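Local coordinates for protein SsfX3 (PDB 3SKV) that probably transfers a salicylyl group during tetracycline biosynthesis, using a catalytic domain of the GDSL/SGNH type joined to a jelly-roll domain, at residues Asp54-Pro59 and Arg166-Arg171; Ala97-Ala102 and Asp138-Leu143; Ile189-Ser194 and Ile248-Gly253; Phe225-Ser230 and Gly253-Met258. The protein carries 1 engineered substitution. One frame throughout, in Å; residues are numbered along the deposited sequence.

The four contacts fall into two groups, one for each domain of the chain. Interactions 1 and 2 come first and belong to the N-terminal beta domain, with centres about 9 Å apart; they meet where strands 164-172 and 96-103 lie next to each other in one antiparallel sheet, and interaction 2 falls within the chain span that interaction 1 encloses. Interactions 3 and 4 follow in the GDSL/SGNH domain, with centres about 10 Å apart. They share Gly253, where strand 247-252 gives way to helix 254-257, and their segments interleave along the chain. About 30 Å separates the centres of interactions 1 and 3; the two pairs lie in different domains, and neither pair touches the other.

Interaction 1: residues Asp54-Pro59 and Arg166-Arg171; sequences DGWLAP and RLAEVR
Trp56 has CG anti to its own carbonyl carbon (chi1 -63°) and its indole twisted by a chi2 of 82°, which carries the six-membered ring over the methyl of Ala168. Ala168 CB stands 3.6 Å from the centroid of that Trp56 ring and 9° off the ring normal, a CH-pi contact over the face. Beside it, Arg166 CB approaches Trp56 CE3 obliquely at 4.0 Å. The backbones are joined at a single antiparallel hydrogen-bonded pair: Leu57 N donates to Leu167 O at 2.8 Å, and Leu167 N returns a bond of 3.0 Å to Leu57 O. By this bridge strand 56-60, which forms a hairpin with strand 49-53, is fastened to strand 164-172 of the neighbouring sheet in the jelly-roll domain. Strand 164-172 turns a corner at Ala168, directly beneath the indole. On the buried side Leu167 bends CD1 to within 3.6 Å of Leu57 O, and the two leucines meet more loosely, 4.5 Å between Leu57 CD1 and Leu167 CD1. Arg166 runs its chain, extended from CG to NE, past the methyl of Ala58, with 4.2 Å from Arg166 CD to Ala58 CB, and its guanidinium is salt-bridged to Glu101.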
# COMPACT_ATOMS: atom_id res chain seq x y z
N ASP A 54 -16.20 15.74 12.13
CA ASP A 54 -17.64 15.79 12.42
C ASP A 54 -18.33 14.43 12.59
O ASP A 54 -19.33 14.17 11.95
CB ASP A 54 -18.35 16.68 11.38
CG ASP A 54 -17.86 18.12 11.35
OD1 ASP A 54 -17.73 18.74 12.44
OD2 ASP A 54 -17.61 18.64 10.23
N GLY A 55 -17.77 13.57 13.44
CA GLY A 55 -18.31 12.23 13.70
C GLY A 55 -17.75 11.13 12.82
O GLY A 55 -18.05 9.95 13.02
N TRP A 56 -16.93 11.50 11.84
CA TRP A 56 -16.35 10.53 10.91
C TRP A 56 -14.86 10.41 11.13
O TRP A 56 -14.17 11.40 11.38
CB TRP A 56 -16.67 10.91 9.45
CG TRP A 56 -18.13 10.90 9.16
CD1 TRP A 56 -19.02 11.90 9.42
CD2 TRP A 56 -18.89 9.78 8.71
NE1 TRP A 56 -20.30 11.49 9.10
CE2 TRP A 56 -20.25 10.19 8.68
CE3 TRP A 56 -18.56 8.49 8.27
CZ2 TRP A 56 -21.27 9.36 8.23
CZ3 TRP A 56 -19.58 7.66 7.84
CH2 TRP A 56 -20.92 8.10 7.82
N LEU A 57 -14.37 9.19 11.02
CA LEU A 57 -12.97 8.89 11.21
C LEU A 57 -12.37 8.47 9.88
O LEU A 57 -12.79 7.48 9.31
CB LEU A 57 -12.82 7.80 12.32
CG LEU A 57 -11.44 7.56 12.96
CD1 LEU A 57 -10.59 6.64 12.10
CD2 LEU A 57 -10.72 8.88 13.25
N ALA A 58 -11.44 9.26 9.36
CA ALA A 58 -10.74 8.97 8.11
C ALA A 58 -9.29 8.53 8.34
O ALA A 58 -8.48 9.30 8.85
CB ALA A 58 -10.76 10.20 7.21
N PRO A 59 -8.91 7.30 7.97
CA PRO A 59 -7.49 6.90 8.10
C PRO A 59 -6.72 7.58 6.95
O PRO A 59 -7.24 7.68 5.82
CB PRO A 59 -7.51 5.37 7.94
CG PRO A 59 -8.96 4.98 7.82
CD PRO A 59 -9.71 6.21 7.37
N ARG A 166 -14.33 6.46 5.17
CA ARG A 166 -14.53 7.06 6.50
C ARG A 166 -15.49 6.18 7.29
O ARG A 166 -16.35 5.55 6.68
CB ARG A 166 -15.08 8.51 6.40
CG ARG A 166 -14.42 9.33 5.30
CD ARG A 166 -14.49 10.82 5.45
NE ARG A 166 -13.96 11.47 4.25
CZ ARG A 166 -14.71 12.03 3.30
NH1 ARG A 166 -16.03 12.03 3.39
NH2 ARG A 166 -14.13 12.60 2.24
N LEU A 167 -15.37 6.13 8.62
CA LEU A 167 -16.27 5.33 9.47
C LEU A 167 -16.92 6.25 10.47
O LEU A 167 -16.27 7.15 11.00
CB LEU A 167 -15.57 4.27 10.35
CG LEU A 167 -14.57 3.28 9.83
CD1 LEU A 167 -13.17 3.95 9.60
CD2 LEU A 167 -14.43 2.14 10.85
N ALA A 168 -18.11 5.88 10.90
CA ALA A 168 -18.82 6.60 11.95
C ALA A 168 -19.14 5.68 13.14
O ALA A 168 -19.24 6.14 14.27
CB ALA A 168 -20.09 7.22 11.39
N GLU A 169 -19.27 4.36 12.89
CA GLU A 169 -19.65 3.39 13.92
C GLU A 169 -19.35 1.96 13.53
O GLU A 169 -19.38 1.61 12.35
CB GLU A 169 -21.17 3.51 14.15
CG GLU A 169 -21.72 2.91 15.44
CD GLU A 169 -23.23 2.76 15.49
OE1 GLU A 169 -23.92 3.12 14.49
OE2 GLU A 169 -23.73 2.28 16.53
N VAL A 170 -19.09 1.13 14.53
CA VAL A 170 -18.92 -0.30 14.42
C VAL A 170 -19.98 -0.89 15.35
O VAL A 170 -20.17 -0.42 16.47
CB VAL A 170 -17.50 -0.82 14.72
CG1 VAL A 170 -17.44 -2.35 14.66
CG2 VAL A 170 -16.49 -0.22 13.74
N ARG A 171 -20.74 -1.85 14.85
CA ARG A 171 -21.74 -2.49 15.69
C ARG A 171 -21.48 -3.98 15.76
O ARG A 171 -21.03 -4.59 14.79
CB ARG A 171 -23.16 -2.21 15.19
CG ARG A 171 -23.73 -0.90 15.71
CD ARG A 171 -24.98 -0.48 14.97
NE ARG A 171 -25.93 -1.59 14.83
CZ ARG A 171 -26.36 -2.06 13.67
NH1 ARG A 171 -26.00 -1.48 12.54
NH2 ARG A 171 -27.20 -3.08 13.64

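Interaction 2: residues Ala97-Ala102 and Asp138-Leu143; sequences AVRYEA and DADAEL
Arg99 and Asp140 meet edge to edge, guanidinium and carboxylate nearly coplanar (planes 11° apart). The arginine chain, extended from CG to NE, presents its side: Arg99 NE reaches Asp140 OD1 at 2.9 Å and Arg99 NH2 reaches Asp140 OD2 at 2.7 Å. Each carboxylate oxygen accepts through its syn lone pair. Tyr100, on the other face of the sheet, has CG wedged between backbone N and carbonyl carbon (chi1 73°), which swings its ring across the neighbouring strand. Ala141 CB lies over that ring, 4.0 Å from the Tyr100 centroid, while Leu143 N and CB sit near CE1, the latter 3.6 Å from Tyr100 CE1. Val98 and Leu143 run side by side, Val98 CB to Leu143 CD2 at 3.8 Å. Antiparallel hydrogen-bonded pairs Val98-Leu143 and Tyr100-Ala141 put these four side chains on one face of the jelly-roll sheet, in which strand 141-145 is outermost. Toward Asp138 a water enters the ladder, accepting from Ala102 N and donating to Ala139 O, each at 2.7 Å, before Asp138 N bonds Ala102 O directly at 2.8 Å. Two straight bonds in plane fix the guanidinium's rotation, and the pairing probably keeps Asp140 ionised at this exposed edge.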
# COMPACT_ATOMS: atom_id res chain seq x y z
N ALA A 97 -21.24 -4.79 11.88
CA ALA A 97 -21.83 -3.74 11.04
C ALA A 97 -20.95 -2.52 11.12
O ALA A 97 -20.42 -2.22 12.18
CB ALA A 97 -23.25 -3.43 11.48
N VAL A 98 -20.73 -1.86 9.99
CA VAL A 98 -19.92 -0.64 9.90
C VAL A 98 -20.72 0.43 9.16
O VAL A 98 -21.22 0.17 8.06
CB VAL A 98 -18.54 -0.86 9.23
CG1 VAL A 98 -17.75 0.46 9.18
CG2 VAL A 98 -17.73 -1.92 9.95
N ARG A 99 -20.85 1.62 9.77
CA ARG A 99 -21.46 2.79 9.19
C ARG A 99 -20.30 3.56 8.51
O ARG A 99 -19.33 3.96 9.17
CB ARG A 99 -22.19 3.64 10.23
CG ARG A 99 -22.98 4.73 9.57
CD ARG A 99 -23.86 5.44 10.55
NE ARG A 99 -24.29 6.72 10.01
CZ ARG A 99 -24.55 7.79 10.74
NH1 ARG A 99 -24.44 7.73 12.07
NH2 ARG A 99 -24.91 8.92 10.17
N TYR A 100 -20.38 3.70 7.19
CA TYR A 100 -19.31 4.26 6.40
C TYR A 100 -19.76 5.21 5.30
O TYR A 100 -20.95 5.34 5.00
CB TYR A 100 -18.51 3.08 5.76
CG TYR A 100 -19.25 2.40 4.62
CD1 TYR A 100 -20.20 1.41 4.87
CD2 TYR A 100 -19.04 2.77 3.29
CE1 TYR A 100 -20.91 0.81 3.83
CE2 TYR A 100 -19.74 2.17 2.24
CZ TYR A 100 -20.68 1.19 2.52
OH TYR A 100 -21.37 0.59 1.49
N GLU A 101 -18.76 5.80 4.66
CA GLU A 101 -18.89 6.66 3.50
C GLU A 101 -17.62 6.43 2.69
O GLU A 101 -16.51 6.50 3.24
CB GLU A 101 -19.04 8.13 3.90
CG GLU A 101 -19.47 9.00 2.72
CD GLU A 101 -19.40 10.51 2.90
OE1 GLU A 101 -18.77 10.97 3.87
OE2 GLU A 101 -19.96 11.22 2.03
N ALA A 102 -17.78 6.04 1.41
CA ALA A 102 -16.65 5.78 0.51
C ALA A 102 -16.67 6.79 -0.63
O ALA A 102 -17.66 6.89 -1.37
CB ALA A 102 -16.69 4.35 -0.02
N ASP A 138 -20.24 7.37 -2.31
CA ASP A 138 -20.66 8.75 -2.01
C ASP A 138 -22.00 8.84 -1.26
O ASP A 138 -22.91 9.60 -1.64
CB ASP A 138 -20.65 9.62 -3.29
CG ASP A 138 -19.37 9.52 -4.12
OD1 ASP A 138 -18.26 9.64 -3.53
OD2 ASP A 138 -19.47 9.34 -5.35
N ALA A 139 -22.12 8.03 -0.20
CA ALA A 139 -23.34 7.95 0.59
C ALA A 139 -23.02 7.48 2.00
O ALA A 139 -22.08 6.71 2.20
CB ALA A 139 -24.30 6.97 -0.06
N ASP A 140 -23.83 7.95 2.97
CA ASP A 140 -23.77 7.56 4.37
C ASP A 140 -24.46 6.17 4.35
O ASP A 140 -25.68 6.09 4.24
CB ASP A 140 -24.55 8.59 5.21
CG ASP A 140 -24.61 8.34 6.72
OD1 ASP A 140 -24.23 7.21 7.16
OD2 ASP A 140 -25.06 9.25 7.45
N ALA A 141 -23.65 5.09 4.34
CA ALA A 141 -24.15 3.72 4.19
C ALA A 141 -23.77 2.80 5.34
O ALA A 141 -22.95 3.15 6.20
CB ALA A 141 -23.67 3.14 2.86
N GLU A 142 -24.39 1.62 5.36
CA GLU A 142 -24.15 0.62 6.38
C GLU A 142 -23.86 -0.73 5.76
O GLU A 142 -24.62 -1.24 4.93
CB GLU A 142 -25.29 0.56 7.40
CG GLU A 142 -24.81 0.08 8.76
CD GLU A 142 -25.92 -0.33 9.71
OE1 GLU A 142 -26.29 -1.52 9.70
OE2 GLU A 142 -26.39 0.53 10.50
N LEU A 143 -22.75 -1.29 6.15
CA LEU A 143 -22.19 -2.56 5.72
C LEU A 143 -22.58 -3.56 6.82
O LEU A 143 -22.47 -3.24 8.00
CB LEU A 143 -20.67 -2.31 5.70
CG LEU A 143 -19.63 -3.39 5.61
CD1 LEU A 143 -18.35 -2.80 4.99
CD2 LEU A 143 -19.26 -3.90 7.00
O HOH W 1 -20.33 5.46 0.59

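Interaction 3: residues Ile189-Ser194 and Ile248-Gly253; sequences IHYGDS and ISLRVG
The imidazole of His190 stands with its two nitrogens engaged along its plane. His190 ND1 shares a hydrogen bond of 2.8 Å with Ser249 OG, which also accepts from Trp188, and His190 NE2 donates to Asp193 OD2 at 2.9 Å. Asp193 then turns its other oxygen to Arg251: Arg251 NE meets Asp193 OD1 at 2.7 Å, nearly straight and in the guanidinium plane, but 25° out of the carboxylate plane on the syn side. The carboxylate and guanidinium planes are 42° apart, and Arg251 NH2 makes only a weak bond of 3.5 Å to Asp193 OD2. A bend at chi3 (-28°) turns the arginine back toward the aspartate. On the opposite face Tyr191 CB packs on Leu250 CD2 at 3.7 Å, and the ring leans obliquely toward Val252 CG1. Gly192-Asp193-Ser194 matches the start of the GDSL signature, whose serine is the family nucleophile and probably serves so here. The strands run parallel: Tyr191 N bonds to Ser249 O (2.8 Å) and Tyr191 O to Arg251 N, the residues flanking Leu250. They are neighbours in the five-stranded parallel sheet; helices 234-242 and 266-278 cover the Tyr191 and Leu250 face, helix 208-216 the His190 face.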
# COMPACT_ATOMS: atom_id res chain seq x y z
N ILE A 189 7.52 -1.18 5.43
CA ILE A 189 7.21 0.03 4.68
C ILE A 189 7.57 -0.16 3.22
O ILE A 189 8.73 -0.49 2.91
CB ILE A 189 7.88 1.31 5.25
CG1 ILE A 189 7.60 1.49 6.76
CG2 ILE A 189 7.43 2.56 4.42
CD1 ILE A 189 8.19 2.81 7.34
N HIS A 190 6.58 0.05 2.31
CA HIS A 190 6.85 -0.02 0.88
C HIS A 190 6.55 1.35 0.26
O HIS A 190 5.45 1.90 0.43
CB HIS A 190 6.14 -1.17 0.15
CG HIS A 190 6.43 -1.17 -1.32
ND1 HIS A 190 7.65 -1.65 -1.82
CD2 HIS A 190 5.70 -0.65 -2.34
CE1 HIS A 190 7.61 -1.42 -3.12
NE2 HIS A 190 6.46 -0.82 -3.49
N TYR A 191 7.54 1.90 -0.46
CA TYR A 191 7.41 3.19 -1.14
C TYR A 191 7.72 3.05 -2.63
O TYR A 191 8.63 2.34 -3.01
CB TYR A 191 8.35 4.23 -0.50
CG TYR A 191 8.43 5.54 -1.24
CD1 TYR A 191 7.48 6.54 -1.04
CD2 TYR A 191 9.46 5.79 -2.14
CE1 TYR A 191 7.53 7.73 -1.77
CE2 TYR A 191 9.52 6.99 -2.86
CZ TYR A 191 8.55 7.95 -2.67
OH TYR A 191 8.64 9.15 -3.33
N GLY A 192 7.00 3.77 -3.46
CA GLY A 192 7.29 3.80 -4.89
C GLY A 192 6.25 3.21 -5.82
O GLY A 192 5.08 3.06 -5.47
N ASP A 193 6.71 2.91 -7.05
CA ASP A 193 5.96 2.38 -8.20
C ASP A 193 5.19 3.48 -8.96
O ASP A 193 4.81 4.50 -8.38
CB ASP A 193 5.06 1.18 -7.82
CG ASP A 193 5.84 -0.06 -7.43
OD1 ASP A 193 6.54 -0.63 -8.31
OD2 ASP A 193 5.74 -0.48 -6.24
N SER A 194 4.98 3.25 -10.24
CA SER A 194 4.28 4.22 -11.10
C SER A 194 2.80 3.90 -11.30
O SER A 194 2.08 4.67 -11.96
CB SER A 194 5.01 4.39 -12.42
OG SER A 194 5.39 3.13 -12.94
N ILE A 248 12.29 -1.92 4.85
CA ILE A 248 11.93 -0.81 3.99
C ILE A 248 12.24 -1.17 2.54
O ILE A 248 13.36 -1.58 2.25
CB ILE A 248 12.59 0.52 4.42
CG1 ILE A 248 12.23 0.88 5.87
CG2 ILE A 248 12.24 1.68 3.43
CD1 ILE A 248 13.19 1.82 6.59
N SER A 249 11.28 -0.99 1.64
CA SER A 249 11.50 -1.23 0.21
C SER A 249 11.05 -0.02 -0.55
O SER A 249 9.98 0.52 -0.29
CB SER A 249 10.84 -2.51 -0.29
OG SER A 249 9.47 -2.67 0.06
N LEU A 250 11.93 0.45 -1.45
CA LEU A 250 11.74 1.62 -2.31
C LEU A 250 11.88 1.22 -3.76
O LEU A 250 12.94 0.71 -4.13
CB LEU A 250 12.81 2.71 -1.99
CG LEU A 250 13.15 3.04 -0.51
CD1 LEU A 250 14.34 3.94 -0.44
CD2 LEU A 250 11.97 3.69 0.22
N ARG A 251 10.88 1.48 -4.59
CA ARG A 251 11.00 1.21 -6.02
C ARG A 251 10.80 2.49 -6.79
O ARG A 251 9.74 3.10 -6.73
CB ARG A 251 10.10 0.11 -6.53
CG ARG A 251 10.83 -0.67 -7.61
CD ARG A 251 9.98 -1.56 -8.48
NE ARG A 251 8.80 -2.02 -7.78
CZ ARG A 251 8.75 -3.07 -6.99
NH1 ARG A 251 9.82 -3.84 -6.82
NH2 ARG A 251 7.63 -3.38 -6.36
N VAL A 252 11.86 2.95 -7.43
CA VAL A 252 11.86 4.24 -8.14
C VAL A 252 12.55 4.17 -9.50
O VAL A 252 13.19 3.16 -9.80
CB VAL A 252 12.46 5.35 -7.23
CG1 VAL A 252 11.54 5.64 -6.04
CG2 VAL A 252 13.88 4.97 -6.73
N GLY A 253 12.44 5.24 -10.29
CA GLY A 253 13.04 5.35 -11.61
C GLY A 253 12.08 5.83 -12.68
O GLY A 253 12.14 7.00 -13.08

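Interaction 4: residues Phe225-Ser230 and Gly253-Met258; sequences FAADGS and GTSNFM
Ala227 and Met258 meet through their apolar ends. Ala227 CB points at the first turn of helix 254-257, and Met258, bent at its last torsion (chi3 63°), lays CE against it at 3.8 Å. Next to this touch, Ser255 CB approaches Ala227 O at 3.3 Å. With OG anti to its carbonyl carbon (chi1 -48°), Ser255 brings OG to Ser230 CB at 3.5 Å. No direct hydrogen bond crosses between the segments; a water does the joining. It donates to Ser230 O at 2.7 Å and to Asn256 OD1 at 2.9 Å, and accepts from Gly253 N at 2.8 Å, so the bridging molecule has three firm partners, drawn from both segments, and a weak fourth, Asn256 N.

Behind this first shell each segment is braced by its own chain. Ser230 N donates to Ala227 O at 3.0 Å, folding the loop into a compact turn, and Ser230 OG probably bonds to Asp193 O of the GDSL-signature segment, with Ala226 O as another acceptor within reach of the same proton. In the helix, Phe257 N donates to Gly253 O at 3.2 Å, with Gly253 as N-cap. The backbone angles of Gly253 favour a residue without CB. Ser255 also rests on Ser194, the probable nucleophile by family, which places this contact beside the likely active site. Segment 225-230 is the loop between strand 219-223 and helix 234-242, Gly253 follows strand 247-252, and helix 308-324 packs against Asn256 and Phe257.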
# COMPACT_ATOMS: atom_id res chain seq x y z
N PHE A 225 1.83 5.94 -4.02
CA PHE A 225 0.75 6.83 -4.45
C PHE A 225 0.81 7.03 -5.97
O PHE A 225 0.59 8.16 -6.46
CB PHE A 225 0.85 8.17 -3.68
CG PHE A 225 0.94 8.04 -2.18
CD1 PHE A 225 -0.20 7.81 -1.42
CD2 PHE A 225 2.15 8.17 -1.52
CE1 PHE A 225 -0.12 7.69 -0.02
CE2 PHE A 225 2.22 8.09 -0.13
CZ PHE A 225 1.08 7.85 0.61
N ALA A 226 1.13 5.92 -6.71
CA ALA A 226 1.34 5.87 -8.18
C ALA A 226 2.51 6.81 -8.60
O ALA A 226 3.26 7.23 -7.73
CB ALA A 226 0.04 6.18 -8.93
N ALA A 227 2.69 7.12 -9.90
CA ALA A 227 3.81 7.92 -10.41
C ALA A 227 4.16 9.21 -9.64
O ALA A 227 5.31 9.34 -9.19
CB ALA A 227 3.64 8.21 -11.90
N ASP A 228 3.18 10.10 -9.44
CA ASP A 228 3.37 11.38 -8.74
C ASP A 228 4.04 11.29 -7.37
O ASP A 228 4.91 12.12 -7.08
CB ASP A 228 2.06 12.19 -8.68
CG ASP A 228 1.54 12.61 -10.04
OD1 ASP A 228 2.28 12.44 -11.05
OD2 ASP A 228 0.38 13.10 -10.12
N GLY A 229 3.68 10.28 -6.57
CA GLY A 229 4.25 10.10 -5.25
C GLY A 229 5.58 9.38 -5.18
O GLY A 229 6.14 9.26 -4.09
N SER A 230 6.11 8.93 -6.32
CA SER A 230 7.36 8.16 -6.41
C SER A 230 8.54 8.93 -7.04
O SER A 230 9.37 8.32 -7.72
CB SER A 230 7.09 6.87 -7.18
OG SER A 230 5.82 6.35 -6.84
N GLY A 253 12.44 5.24 -10.29
CA GLY A 253 13.04 5.35 -11.61
C GLY A 253 12.08 5.83 -12.68
O GLY A 253 12.14 7.00 -13.08
N THR A 254 11.18 4.96 -13.13
CA THR A 254 10.19 5.18 -14.20
C THR A 254 9.27 6.38 -14.03
O THR A 254 9.09 7.11 -15.00
CB THR A 254 9.48 3.88 -14.60
OG1 THR A 254 10.50 2.99 -15.07
CG2 THR A 254 8.43 4.08 -15.72
N SER A 255 8.74 6.59 -12.85
CA SER A 255 7.89 7.75 -12.53
C SER A 255 8.60 9.08 -12.91
O SER A 255 7.94 9.99 -13.44
CB SER A 255 7.54 7.75 -11.04
OG SER A 255 7.09 6.47 -10.63
N ASN A 256 9.93 9.17 -12.68
CA ASN A 256 10.71 10.35 -13.06
C ASN A 256 10.89 10.38 -14.57
O ASN A 256 10.80 11.46 -15.17
CB ASN A 256 12.07 10.39 -12.34
CG ASN A 256 11.99 10.88 -10.93
OD1 ASN A 256 12.10 10.11 -9.97
ND2 ASN A 256 11.81 12.17 -10.76
N PHE A 257 11.13 9.20 -15.20
CA PHE A 257 11.28 9.05 -16.65
C PHE A 257 10.00 9.53 -17.37
O PHE A 257 10.10 10.19 -18.40
CB PHE A 257 11.63 7.57 -17.03
CG PHE A 257 11.45 7.25 -18.51
CD1 PHE A 257 12.41 7.61 -19.44
CD2 PHE A 257 10.27 6.66 -18.96
CE1 PHE A 257 12.21 7.38 -20.81
CE2 PHE A 257 10.08 6.41 -20.33
CZ PHE A 257 11.05 6.77 -21.25
N MET A 258 8.82 9.17 -16.82
CA MET A 258 7.49 9.52 -17.34
C MET A 258 7.28 11.03 -17.53
O MET A 258 6.43 11.43 -18.34
CB MET A 258 6.41 8.94 -16.43
CG MET A 258 6.27 7.44 -16.51
SD MET A 258 5.17 6.76 -15.24
CE MET A 258 3.61 7.55 -15.68
O HOH W 2 10.90 7.51 -9.77